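Local coordinates for protein pyruvate kinase (Cryptosporidium parvum, PDB 4DRS) that probably catalyses the last step of glycolysis, the transfer of a phosphoryl group from phosphoenolpyruvate to ADP, giving pyruvate and ATP, at residues Glu114-Leu120 with Ile149-Tyr153; Pro125-Lys129 with Leu143-Glu147; Thr165-Asp170 with Lys199-Pro204; Ser172-Gln176 with Cys187-Val193. One frame throughout, in Å; residues are numbered along the deposited sequence.

Overall arrangement
All four contacts lie in the chain between barrel strands 105-109 and 232-235. In pyruvate kinases this insertion forms the small B domain. Along the chain, contact 1 encloses contact 2, and contact 3 then encloses contact 4. Contacts 1, 3 and 4 reach one mixed sheet. In it, strands 165-168 and 173-180 are neighbours and join contacts 3 and 4, whose centres are about 10 Å apart. Contact 1 touches contact 3, about 11 Å away between centres, and contact 2, about 12 Å away. Contact 2 also meets contact 4 through L128 and V193. The contacts thus form a linked set within the domain, with R116 of the ADP site in contact 1 beside N200 of contact 3.

Contact 1. Residues Glu114-Leu120 with Ile149-Tyr153; sequences EIRTGML and ISCSY
S152 holds the backbone of R116 at two points. Its hydroxyl OG accepts the N-H of R116 in a nearly straight bond, with R116 N and S152 OG 2.9 Å apart (170°). Its own amide donates back, with S152 N 3.0 Å from R116 O. With chi1 at 58°, S152 OG sits between its backbone N and carbonyl carbon, a position from which it meets the R116 amide. R116 belongs to the ADP site, although no ADP is bound to this chain. Its NE forms a salt bridge with E114 OE2 at 2.6 Å. Its NH1 bonds to R198 O, and E114 OE1 bonds to S78.

The two segments run in nearly opposite directions (159°). Segment 114-120 follows barrel strand 105-109, and 149-153 begins within strand 148-150, an outermost strand of the mixed sheet in this chain. This is the start of the B domain, which in this enzyme family closes over the active site.

The two branches of I115, from CB, meet C151 and Y153. CG2 lies 3.7 Å from Y153 CB and also touches C151 SG at 3.8 Å. The other branch passes from CG1 alongside Y153 CB to its tip, where CD1 comes 4.1 Å from Y153 CD2, oblique to the ring. At the far end of that tyrosine, OH accepts from H209 N and also hydrogen-bonds with S159 OG. Further along, T117 CG2 meets I149 CD1 at 3.9 Å, and G118 N makes a weak bond to S150 O at 3.3 Å.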
loop_
_atom_site.group_PDB
_atom_site.type_symbol
_atom_site.label_atom_id
_atom_site.label_comp_id
_atom_site.label_asym_id
_atom_site.label_seq_id
_atom_site.Cartn_x
_atom_site.Cartn_y
_atom_site.Cartn_z
ATOM N N GLU A 114 -29.350 -30.904 -24.420
ATOM C CA GLU A 114 -30.620 -30.277 -24.063
ATOM C C GLU A 114 -31.818 -31.169 -24.376
ATOM O O GLU A 114 -31.753 -32.031 -25.251
ATOM C CB GLU A 114 -30.767 -28.905 -24.737
ATOM C CG GLU A 114 -30.780 -28.924 -26.259
ATOM C CD GLU A 114 -31.088 -27.564 -26.871
ATOM O OE1 GLU A 114 -30.520 -26.541 -26.427
ATOM O OE2 GLU A 114 -31.900 -27.518 -27.817
ATOM N N ILE A 115 -32.902 -30.960 -23.636
ATOM C CA ILE A 115 -34.164 -31.652 -23.877
ATOM C C ILE A 115 -35.186 -30.636 -24.376
ATOM O O ILE A 115 -35.408 -29.601 -23.740
ATOM C CB ILE A 115 -34.702 -32.341 -22.600
ATOM C CG1 ILE A 115 -33.625 -33.229 -21.963
ATOM C CG2 ILE A 115 -35.949 -33.157 -22.918
ATOM C CD1 ILE A 115 -33.851 -33.514 -20.491
ATOM N N ARG A 116 -35.798 -30.928 -25.519
ATOM C CA ARG A 116 -36.820 -30.044 -26.069
ATOM C C ARG A 116 -38.135 -30.772 -26.332
ATOM O O ARG A 116 -38.159 -31.999 -26.485
ATOM C CB ARG A 116 -36.314 -29.337 -27.337
ATOM C CG ARG A 116 -35.259 -28.272 -27.065
ATOM C CD ARG A 116 -35.194 -27.233 -28.174
ATOM N NE ARG A 116 -34.165 -26.218 -27.927
ATOM C CZ ARG A 116 -34.334 -25.122 -27.188
ATOM N NH1 ARG A 116 -35.497 -24.871 -26.600
ATOM N NH2 ARG A 116 -33.330 -24.269 -27.033
ATOM N N THR A 117 -39.225 -30.009 -26.358
ATOM C CA THR A 117 -40.543 -30.547 -26.697
ATOM C C THR A 117 -40.713 -30.615 -28.217
ATOM O O THR A 117 -39.918 -30.039 -28.961
ATOM C CB THR A 117 -41.687 -29.724 -26.064
ATOM O OG1 THR A 117 -41.534 -28.340 -26.399
ATOM C CG2 THR A 117 -41.682 -29.872 -24.552
ATOM N N GLY A 118 -41.742 -31.329 -28.667
ATOM C CA GLY A 118 -41.998 -31.502 -30.095
ATOM C C GLY A 118 -42.876 -30.421 -30.695
ATOM O O GLY A 118 -43.106 -29.377 -30.078
ATOM N N MET A 119 -43.362 -30.679 -31.906
ATOM C CA MET A 119 -44.251 -29.755 -32.608
ATOM C C MET A 119 -45.678 -29.884 -32.083
ATOM O O MET A 119 -46.116 -30.979 -31.721
ATOM C CB MET A 119 -44.214 -30.014 -34.118
ATOM C CG MET A 119 -42.838 -29.856 -34.752
ATOM S SD MET A 119 -42.244 -28.151 -34.786
ATOM C CE MET A 119 -43.132 -27.509 -36.205
ATOM N N LEU A 120 -46.396 -28.763 -32.046
ATOM C CA LEU A 120 -47.755 -28.729 -31.503
ATOM C C LEU A 120 -48.840 -28.970 -32.562
ATOM O O LEU A 120 -48.535 -29.311 -33.709
ATOM C CB LEU A 120 -48.005 -27.422 -30.734
ATOM C CG LEU A 120 -47.249 -27.210 -29.412
ATOM C CD1 LEU A 120 -47.476 -25.805 -28.875
ATOM C CD2 LEU A 120 -47.628 -28.245 -28.360
ATOM N N ILE A 149 -48.068 -34.218 -25.502
ATOM C CA ILE A 149 -46.952 -33.562 -26.193
ATOM C C ILE A 149 -45.782 -34.523 -26.423
ATOM O O ILE A 149 -45.776 -35.648 -25.913
ATOM C CB ILE A 149 -46.458 -32.286 -25.462
ATOM C CG1 ILE A 149 -45.969 -32.613 -24.044
ATOM C CG2 ILE A 149 -47.544 -31.216 -25.449
ATOM C CD1 ILE A 149 -45.040 -31.571 -23.453
ATOM N N SER A 150 -44.796 -34.065 -27.187
ATOM C CA SER A 150 -43.650 -34.889 -27.549
ATOM C C SER A 150 -42.386 -34.474 -26.797
ATOM O O SER A 150 -42.336 -33.405 -26.184
ATOM C CB SER A 150 -43.421 -34.826 -29.058
ATOM O OG SER A 150 -42.524 -35.839 -29.468
ATOM N N CYS A 151 -41.368 -35.330 -26.859
ATOM C CA CYS A 151 -40.112 -35.124 -26.143
ATOM C C CYS A 151 -38.941 -35.692 -26.945
ATOM O O CYS A 151 -39.044 -36.776 -27.528
ATOM C CB CYS A 151 -40.190 -35.786 -24.765
ATOM S SG CYS A 151 -38.735 -35.604 -23.710
ATOM N N SER A 152 -37.831 -34.959 -26.967
ATOM C CA SER A 152 -36.644 -35.364 -27.721
ATOM C C SER A 152 -35.798 -36.406 -26.990
ATOM O O SER A 152 -34.997 -37.108 -27.606
ATOM C CB SER A 152 -35.787 -34.143 -28.050
ATOM O OG SER A 152 -35.404 -33.468 -26.867
ATOM N N TYR A 153 -35.989 -36.501 -25.677
ATOM C CA TYR A 153 -35.184 -37.367 -24.818
ATOM C C TYR A 153 -35.836 -38.751 -24.685
ATOM O O TYR A 153 -36.787 -38.932 -23.923
ATOM C CB TYR A 153 -34.993 -36.673 -23.460
ATOM C CG TYR A 153 -34.108 -37.375 -22.451
ATOM C CD1 TYR A 153 -32.862 -37.891 -22.808
ATOM C CD2 TYR A 153 -34.506 -37.482 -21.117
ATOM C CE1 TYR A 153 -32.055 -38.523 -21.871
ATOM C CE2 TYR A 153 -33.708 -38.108 -20.175
ATOM C CZ TYR A 153 -32.487 -38.628 -20.555
ATOM O OH TYR A 153 -31.699 -39.246 -19.614
#

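Contact 2. Residues Pro125-Lys129 with Leu143-Glu147; sequences PIELK and LGNSE
L128 presses one methyl group against two oxygens of S146. Its CD2 lies 3.3 Å from S146 O and equally 3.3 Å from S146 OG. No hydrogen bond links the two segments. S146 OG is carried to this side by a chi1 of -173°, which sets it opposite its own backbone N. It also comes 3.6 Å from E127 O. The carbonyl O of S146 has a weak bond from Q132 NE2.

I126 adds both of its branches. CG2 rests on S146 CB at 3.6 Å. CD1 at the end of the longer branch reaches back along the loop and lies 3.6 Å from G144 O. It also packs on the carbonyl carbon of N145.

The loop carries an Asx turn. N145 OD1 accepts from E147 N at 2.8 Å, with the donor tilted 24° from the carbonyl plane. The same oxygen also takes a bond from C148 N, where strand 148-150 begins. Strand 126-127 pairs antiparallel with 194-195, and L128 bonds to V193 through the backbone. The contact thus joins this two-stranded sheet of the B domain to the loop between strands 133-137 and 148-150 of the mixed sheet. Methyl groups packed on backbone and hydroxyl atoms give little directional hold. The loop is probably fixed more by its Asx turn and by its backbone bonds, such as G144 with M119.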
loop_
_atom_site.group_PDB
_atom_site.type_symbol
_atom_site.label_atom_id
_atom_site.label_comp_id
_atom_site.label_asym_id
_atom_site.label_seq_id
_atom_site.Cartn_x
_atom_site.Cartn_y
_atom_site.Cartn_z
ATOM N N PRO A 125 -49.750 -22.743 -31.057
ATOM C CA PRO A 125 -49.405 -22.859 -29.629
ATOM C C PRO A 125 -50.562 -23.305 -28.735
ATOM O O PRO A 125 -51.727 -23.112 -29.088
ATOM C CB PRO A 125 -48.963 -21.436 -29.253
ATOM C CG PRO A 125 -49.526 -20.555 -30.314
ATOM C CD PRO A 125 -49.488 -21.384 -31.561
ATOM N N ILE A 126 -50.230 -23.893 -27.583
ATOM C CA ILE A 126 -51.229 -24.489 -26.683
ATOM C C ILE A 126 -50.998 -24.149 -25.202
ATOM O O ILE A 126 -49.865 -24.174 -24.713
ATOM C CB ILE A 126 -51.308 -26.028 -26.860
ATOM C CG1 ILE A 126 -51.652 -26.390 -28.312
ATOM C CG2 ILE A 126 -52.349 -26.625 -25.923
ATOM C CD1 ILE A 126 -51.339 -27.820 -28.703
ATOM N N GLU A 127 -52.092 -23.841 -24.504
ATOM C CA GLU A 127 -52.068 -23.531 -23.072
ATOM C C GLU A 127 -52.574 -24.710 -22.245
ATOM O O GLU A 127 -53.327 -25.550 -22.746
ATOM C CB GLU A 127 -52.941 -22.309 -22.773
ATOM C CG GLU A 127 -52.652 -21.087 -23.629
ATOM C CD GLU A 127 -53.493 -19.887 -23.234
ATOM O OE1 GLU A 127 -54.741 -19.985 -23.277
ATOM O OE2 GLU A 127 -52.905 -18.841 -22.887
ATOM N N LEU A 128 -52.172 -24.758 -20.976
ATOM C CA LEU A 128 -52.601 -25.823 -20.067
ATOM C C LEU A 128 -53.138 -25.290 -18.737
ATOM O O LEU A 128 -52.772 -24.197 -18.299
ATOM C CB LEU A 128 -51.464 -26.827 -19.822
ATOM C CG LEU A 128 -50.869 -27.601 -21.008
ATOM C CD1 LEU A 128 -49.870 -28.626 -20.508
ATOM C CD2 LEU A 128 -51.933 -28.296 -21.845
ATOM N N LYS A 129 -54.011 -26.078 -18.113
ATOM C CA LYS A 129 -54.628 -25.729 -16.835
ATOM C C LYS A 129 -54.269 -26.761 -15.762
ATOM O O LYS A 129 -54.262 -27.964 -16.026
ATOM C CB LYS A 129 -56.149 -25.621 -16.992
ATOM C CG LYS A 129 -56.873 -24.991 -15.811
ATOM C CD LYS A 129 -58.380 -25.015 -16.007
ATOM C CE LYS A 129 -59.101 -24.438 -14.798
ATOM N NZ LYS A 129 -60.580 -24.491 -14.961
ATOM N N LEU A 143 -47.006 -34.825 -33.826
ATOM C CA LEU A 143 -47.669 -33.567 -33.499
ATOM C C LEU A 143 -48.428 -33.702 -32.181
ATOM O O LEU A 143 -49.282 -34.579 -32.033
ATOM C CB LEU A 143 -48.615 -33.137 -34.627
ATOM C CG LEU A 143 -48.032 -32.874 -36.023
ATOM C CD1 LEU A 143 -49.151 -32.656 -37.032
ATOM C CD2 LEU A 143 -47.069 -31.692 -36.029
ATOM N N GLY A 144 -48.104 -32.830 -31.231
ATOM C CA GLY A 144 -48.663 -32.905 -29.885
ATOM C C GLY A 144 -49.769 -31.908 -29.606
ATOM O O GLY A 144 -49.647 -30.726 -29.929
ATOM N N ASN A 145 -50.849 -32.392 -28.999
ATOM C CA ASN A 145 -51.982 -31.544 -28.633
ATOM C C ASN A 145 -51.901 -31.033 -27.190
ATOM O O ASN A 145 -50.813 -30.929 -26.617
ATOM C CB ASN A 145 -53.317 -32.263 -28.900
ATOM C CG ASN A 145 -53.358 -33.671 -28.328
ATOM O OD1 ASN A 145 -52.983 -33.905 -27.179
ATOM N ND2 ASN A 145 -53.835 -34.617 -29.128
ATOM N N SER A 146 -53.062 -30.713 -26.619
ATOM C CA SER A 146 -53.171 -30.207 -25.252
ATOM C C SER A 146 -53.155 -31.337 -24.221
ATOM O O SER A 146 -53.213 -31.090 -23.012
ATOM C CB SER A 146 -54.457 -29.389 -25.106
ATOM O OG SER A 146 -54.529 -28.751 -23.843
ATOM N N GLU A 147 -53.072 -32.574 -24.705
ATOM C CA GLU A 147 -53.171 -33.754 -23.849
ATOM C C GLU A 147 -51.919 -34.630 -23.921
ATOM O O GLU A 147 -51.517 -35.225 -22.919
ATOM C CB GLU A 147 -54.414 -34.572 -24.219
ATOM C CG GLU A 147 -55.715 -33.775 -24.200
ATOM C CD GLU A 147 -56.780 -34.358 -25.112
ATOM O OE1 GLU A 147 -57.220 -35.502 -24.867
ATOM O OE2 GLU A 147 -57.184 -33.663 -26.069
#

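Contact 3. Residues Thr165-Asp170 with Lys199-Pro204; sequences TVLIAD and KNMNLP
L167 and N202 form an antiparallel hydrogen-bonded pair between strands 165-168 and 201-202. These two strands lie at one side of the mixed sheet of the B domain, with 201-202 outermost. L167 N is 2.8 Å from N202 O, and N202 N is 2.6 Å from L167 O. Next to them, I168 and M201 are a non-hydrogen-bonded pair. A third bond runs from A169 N to N200 O at 2.7 Å. A169 and D170 both have left-handed backbone angles, and here the chain turns out of the strand.

The side chains divide between the faces. I168 and M201 share one face and lie side by side, pointing the same way, with I168 CG1 3.7 Å from M201 CG. M201 bends at chi3 (97°), which takes CE to V166 CG1 at 3.8 Å. The same V166 methyl also packs on L203. I115 and C151 also touch M201. L167 and N202 share the other face, where both side chains touch M299 of helix 297-300. L167 CD1 meets P204 CG at 3.8 Å.

Past the strand end, A169 CB packs on the alkyl chain of K199. N200 also touches R116 of the ADP site. D170 OD2 lies 2.9 Å from N200 ND2, but the angle is too poor for a hydrogen bond, and the carboxylate and amide planes are 32° apart.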
loop_
_atom_site.group_PDB
_atom_site.type_symbol
_atom_site.label_atom_id
_atom_site.label_comp_id
_atom_site.label_asym_id
_atom_site.label_seq_id
_atom_site.Cartn_x
_atom_site.Cartn_y
_atom_site.Cartn_z
ATOM N N THR A 165 -40.524 -34.171 -10.512
ATOM C CA THR A 165 -41.036 -32.961 -11.151
ATOM C C THR A 165 -40.371 -32.719 -12.508
ATOM O O THR A 165 -39.149 -32.822 -12.638
ATOM C CB THR A 165 -40.880 -31.715 -10.249
ATOM O OG1 THR A 165 -39.499 -31.538 -9.902
ATOM C CG2 THR A 165 -41.709 -31.862 -8.972
ATOM N N VAL A 166 -41.187 -32.418 -13.515
ATOM C CA VAL A 166 -40.695 -32.124 -14.857
ATOM C C VAL A 166 -41.031 -30.675 -15.193
ATOM O O VAL A 166 -42.196 -30.273 -15.134
ATOM C CB VAL A 166 -41.303 -33.074 -15.917
ATOM C CG1 VAL A 166 -40.689 -32.819 -17.285
ATOM C CG2 VAL A 166 -41.111 -34.530 -15.516
ATOM N N LEU A 167 -40.005 -29.894 -15.528
ATOM C CA LEU A 167 -40.176 -28.475 -15.846
ATOM C C LEU A 167 -40.046 -28.207 -17.339
ATOM O O LEU A 167 -39.132 -28.709 -17.989
ATOM C CB LEU A 167 -39.175 -27.611 -15.068
ATOM C CG LEU A 167 -39.256 -27.604 -13.536
ATOM C CD1 LEU A 167 -38.135 -26.756 -12.953
ATOM C CD2 LEU A 167 -40.608 -27.116 -13.032
ATOM N N ILE A 168 -40.967 -27.412 -17.873
ATOM C CA ILE A 168 -40.963 -27.071 -19.293
ATOM C C ILE A 168 -40.884 -25.555 -19.479
ATOM O O ILE A 168 -41.507 -24.799 -18.729
ATOM C CB ILE A 168 -42.180 -27.681 -20.030
ATOM C CG1 ILE A 168 -42.173 -29.207 -19.870
ATOM C CG2 ILE A 168 -42.173 -27.300 -21.507
ATOM C CD1 ILE A 168 -43.413 -29.918 -20.370
ATOM N N ALA A 169 -40.103 -25.132 -20.477
ATOM C CA ALA A 169 -39.867 -23.718 -20.807
ATOM C C ALA A 169 -39.232 -22.922 -19.659
ATOM O O ALA A 169 -39.603 -21.772 -19.403
ATOM C CB ALA A 169 -41.145 -23.049 -21.309
ATOM N N ASP A 170 -38.266 -23.551 -18.987
ATOM C CA ASP A 170 -37.539 -22.967 -17.850
ATOM C C ASP A 170 -38.462 -22.450 -16.742
ATOM O O ASP A 170 -38.466 -21.257 -16.423
ATOM C CB ASP A 170 -36.563 -21.874 -18.314
ATOM C CG ASP A 170 -35.395 -22.430 -19.111
ATOM O OD1 ASP A 170 -34.658 -23.293 -18.582
ATOM O OD2 ASP A 170 -35.206 -21.989 -20.265
ATOM N N LYS A 199 -39.870 -26.047 -26.792
ATOM C CA LYS A 199 -39.555 -25.436 -25.508
ATOM C C LYS A 199 -38.581 -26.277 -24.689
ATOM O O LYS A 199 -38.514 -27.499 -24.844
ATOM C CB LYS A 199 -40.832 -25.142 -24.713
ATOM C CG LYS A 199 -41.603 -23.927 -25.206
ATOM C CD LYS A 199 -40.794 -22.646 -25.054
ATOM C CE LYS A 199 -41.557 -21.441 -25.574
ATOM N NZ LYS A 199 -40.732 -20.203 -25.508
ATOM N N ASN A 200 -37.824 -25.598 -23.830
ATOM C CA ASN A 200 -36.872 -26.232 -22.918
ATOM C C ASN A 200 -37.562 -27.213 -21.973
ATOM O O ASN A 200 -38.750 -27.071 -21.681
ATOM C CB ASN A 200 -36.143 -25.162 -22.099
ATOM C CG ASN A 200 -35.731 -23.963 -22.936
ATOM O OD1 ASN A 200 -34.776 -24.032 -23.712
ATOM N ND2 ASN A 200 -36.448 -22.854 -22.778
ATOM N N MET A 201 -36.817 -28.210 -21.505
ATOM C CA MET A 201 -37.331 -29.149 -20.512
ATOM C C MET A 201 -36.264 -29.440 -19.465
ATOM O O MET A 201 -35.081 -29.539 -19.786
ATOM C CB MET A 201 -37.815 -30.443 -21.171
ATOM C CG MET A 201 -39.025 -31.062 -20.489
ATOM S SD MET A 201 -39.773 -32.435 -21.394
ATOM C CE MET A 201 -39.000 -33.828 -20.574
ATOM N N ASN A 202 -36.690 -29.564 -18.211
ATOM C CA ASN A 202 -35.773 -29.772 -17.095
ATOM C C ASN A 202 -36.234 -30.885 -16.166
ATOM O O ASN A 202 -37.434 -31.047 -15.925
ATOM C CB ASN A 202 -35.613 -28.483 -16.295
ATOM C CG ASN A 202 -35.098 -27.329 -17.133
ATOM O OD1 ASN A 202 -33.930 -27.301 -17.523
ATOM N ND2 ASN A 202 -35.972 -26.361 -17.408
ATOM N N LEU A 203 -35.270 -31.639 -15.643
ATOM C CA LEU A 203 -35.547 -32.718 -14.699
ATOM C C LEU A 203 -34.750 -32.521 -13.403
ATOM O O LEU A 203 -33.670 -33.101 -13.241
ATOM C CB LEU A 203 -35.240 -34.085 -15.328
ATOM C CG LEU A 203 -35.833 -34.432 -16.699
ATOM C CD1 LEU A 203 -35.278 -35.759 -17.187
ATOM C CD2 LEU A 203 -37.355 -34.462 -16.673
ATOM N N PRO A 204 -35.284 -31.694 -12.474
ATOM C CA PRO A 204 -34.624 -31.400 -11.197
ATOM C C PRO A 204 -34.350 -32.655 -10.372
ATOM O O PRO A 204 -35.232 -33.504 -10.220
ATOM C CB PRO A 204 -35.638 -30.505 -10.474
ATOM C CG PRO A 204 -36.449 -29.893 -11.561
ATOM C CD PRO A 204 -36.560 -30.965 -12.604
#

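Contact 4. Residues Ser172-Gln176 with Cys187-Val193; sequences SLSTQ and CKVLNSV
Backbone bonds tie S174 and Q176 to the chain from K188 to L190. L190 N donates to S174 O at 2.9 Å, and K188 N donates to Q176 O at 2.8 Å. The return bond from Q176 N to K188 O is weak, at 3.3 Å. CA-H...O contacts accompany them. C187 CA is 3.2 Å from Q176 O, and T175 CA also approaches K188 O.

These bonds belong to the beta hairpin of strands 173-180 and 184-188 in the mixed sheet of the B domain. At the start of the hairpin, S172 and L173 both face I168 of neighbouring strand 165-168, which makes a classic beta bulge. The second segment then curves round to V193, which bonds to L128 through the backbone.

Apolar packing joins L173 and V189. L173 has CG opposite its backbone N (chi1 -179°), and its CD1 meets V189 CG1 at 3.8 Å. The two side chains cross at about a right angle. L134 of strand 133-137 touches both. T175 CB sits on C187 CB at 3.5 Å.

Other contacts set carbon against oxygen. L190 lies against the S174 backbone, and its CD1 comes 3.4 Å from S174 OG and close to T175 O. V193 reaches S172 in a similar way, with CG2 3.1 Å from S172 O, a tight approach.

Two hydroxyls of the first segment bond outside it: T175 OG1 to V166 O and S172 OG to A169 O.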
loop_
_atom_site.group_PDB
_atom_site.type_symbol
_atom_site.label_atom_id
_atom_site.label_comp_id
_atom_site.label_asym_id
_atom_site.label_seq_id
_atom_site.Cartn_x
_atom_site.Cartn_y
_atom_site.Cartn_z
ATOM N N SER A 172 -42.067 -22.879 -16.522
ATOM C CA SER A 172 -43.356 -22.372 -16.982
ATOM C C SER A 172 -44.425 -23.426 -16.736
ATOM O O SER A 172 -45.401 -23.176 -16.031
ATOM C CB SER A 172 -43.297 -21.990 -18.462
ATOM O OG SER A 172 -42.240 -21.081 -18.713
ATOM N N LEU A 173 -44.225 -24.610 -17.310
ATOM C CA LEU A 173 -45.111 -25.740 -17.079
ATOM C C LEU A 173 -44.480 -26.699 -16.070
ATOM O O LEU A 173 -43.585 -27.481 -16.408
ATOM C CB LEU A 173 -45.437 -26.450 -18.398
ATOM C CG LEU A 173 -46.373 -27.662 -18.380
ATOM C CD1 LEU A 173 -47.749 -27.303 -17.840
ATOM C CD2 LEU A 173 -46.480 -28.246 -19.777
ATOM N N SER A 174 -44.945 -26.608 -14.825
ATOM C CA SER A 174 -44.484 -27.476 -13.749
ATOM C C SER A 174 -45.436 -28.656 -13.607
ATOM O O SER A 174 -46.645 -28.474 -13.449
ATOM C CB SER A 174 -44.388 -26.698 -12.435
ATOM O OG SER A 174 -43.828 -27.495 -11.408
ATOM N N THR A 175 -44.882 -29.863 -13.684
ATOM C CA THR A 175 -45.678 -31.088 -13.627
ATOM C C THR A 175 -45.114 -32.081 -12.612
ATOM O O THR A 175 -44.069 -31.838 -12.002
ATOM C CB THR A 175 -45.774 -31.768 -15.009
ATOM O OG1 THR A 175 -44.457 -32.022 -15.515
ATOM C CG2 THR A 175 -46.544 -30.899 -16.002
ATOM N N GLN A 176 -45.816 -33.197 -12.433
ATOM C CA GLN A 176 -45.388 -34.248 -11.520
ATOM C C GLN A 176 -45.808 -35.608 -12.069
ATOM O O GLN A 176 -46.975 -35.815 -12.407
ATOM C CB GLN A 176 -45.984 -34.020 -10.130
ATOM C CG GLN A 176 -45.389 -34.892 -9.036
ATOM C CD GLN A 176 -46.052 -34.669 -7.690
ATOM O OE1 GLN A 176 -47.279 -34.678 -7.576
ATOM N NE2 GLN A 176 -45.238 -34.475 -6.658
ATOM N N CYS A 187 -47.995 -36.978 -16.570
ATOM C CA CYS A 187 -47.765 -36.010 -15.505
ATOM C C CYS A 187 -49.052 -35.306 -15.096
ATOM O O CYS A 187 -50.063 -35.380 -15.799
ATOM C CB CYS A 187 -46.727 -34.979 -15.945
ATOM S SG CYS A 187 -45.105 -35.671 -16.330
ATOM N N LYS A 188 -49.002 -34.630 -13.951
ATOM C CA LYS A 188 -50.122 -33.831 -13.470
ATOM C C LYS A 188 -49.719 -32.360 -13.469
ATOM O O LYS A 188 -48.823 -31.955 -12.722
ATOM C CB LYS A 188 -50.537 -34.280 -12.067
ATOM C CG LYS A 188 -51.849 -33.681 -11.576
ATOM C CD LYS A 188 -52.150 -34.080 -10.136
ATOM C CE LYS A 188 -51.266 -33.334 -9.145
ATOM N NZ LYS A 188 -51.551 -33.742 -7.741
ATOM N N VAL A 189 -50.382 -31.578 -14.322
ATOM C CA VAL A 189 -50.121 -30.140 -14.439
ATOM C C VAL A 189 -50.383 -29.452 -13.100
ATOM O O VAL A 189 -51.498 -29.493 -12.576
ATOM C CB VAL A 189 -50.963 -29.495 -15.566
ATOM C CG1 VAL A 189 -50.736 -27.990 -15.620
ATOM C CG2 VAL A 189 -50.625 -30.124 -16.910
ATOM N N LEU A 190 -49.339 -28.837 -12.550
ATOM C CA LEU A 190 -49.403 -28.232 -11.220
ATOM C C LEU A 190 -49.835 -26.768 -11.258
ATOM O O LEU A 190 -50.578 -26.316 -10.386
ATOM C CB LEU A 190 -48.059 -28.371 -10.490
ATOM C CG LEU A 190 -47.474 -29.777 -10.302
ATOM C CD1 LEU A 190 -46.001 -29.708 -9.926
ATOM C CD2 LEU A 190 -48.256 -30.594 -9.282
ATOM N N ASN A 191 -49.357 -26.031 -12.261
ATOM C CA ASN A 191 -49.678 -24.609 -12.404
ATOM C C ASN A 191 -50.045 -24.226 -13.838
ATOM O O ASN A 191 -49.331 -24.573 -14.785
ATOM C CB ASN A 191 -48.530 -23.737 -11.882
ATOM C CG ASN A 191 -48.279 -23.925 -10.393
ATOM O OD1 ASN A 191 -47.784 -24.966 -9.957
ATOM N ND2 ASN A 191 -48.612 -22.908 -9.606
ATOM N N SER A 192 -51.158 -23.505 -13.981
ATOM C CA SER A 192 -51.719 -23.143 -15.286
ATOM C C SER A 192 -50.929 -22.031 -15.980
ATOM O O SER A 192 -50.956 -20.878 -15.539
ATOM C CB SER A 192 -53.183 -22.715 -15.134
ATOM O OG SER A 192 -53.893 -23.593 -14.280
ATOM N N VAL A 193 -50.237 -22.385 -17.065
ATOM C CA VAL A 193 -49.416 -21.436 -17.839
ATOM C C VAL A 193 -49.513 -21.729 -19.349
ATOM O O VAL A 193 -50.073 -22.750 -19.757
ATOM C CB VAL A 193 -47.931 -21.435 -17.371
ATOM C CG1 VAL A 193 -47.110 -20.389 -18.114
ATOM C CG2 VAL A 193 -47.821 -21.176 -15.874
#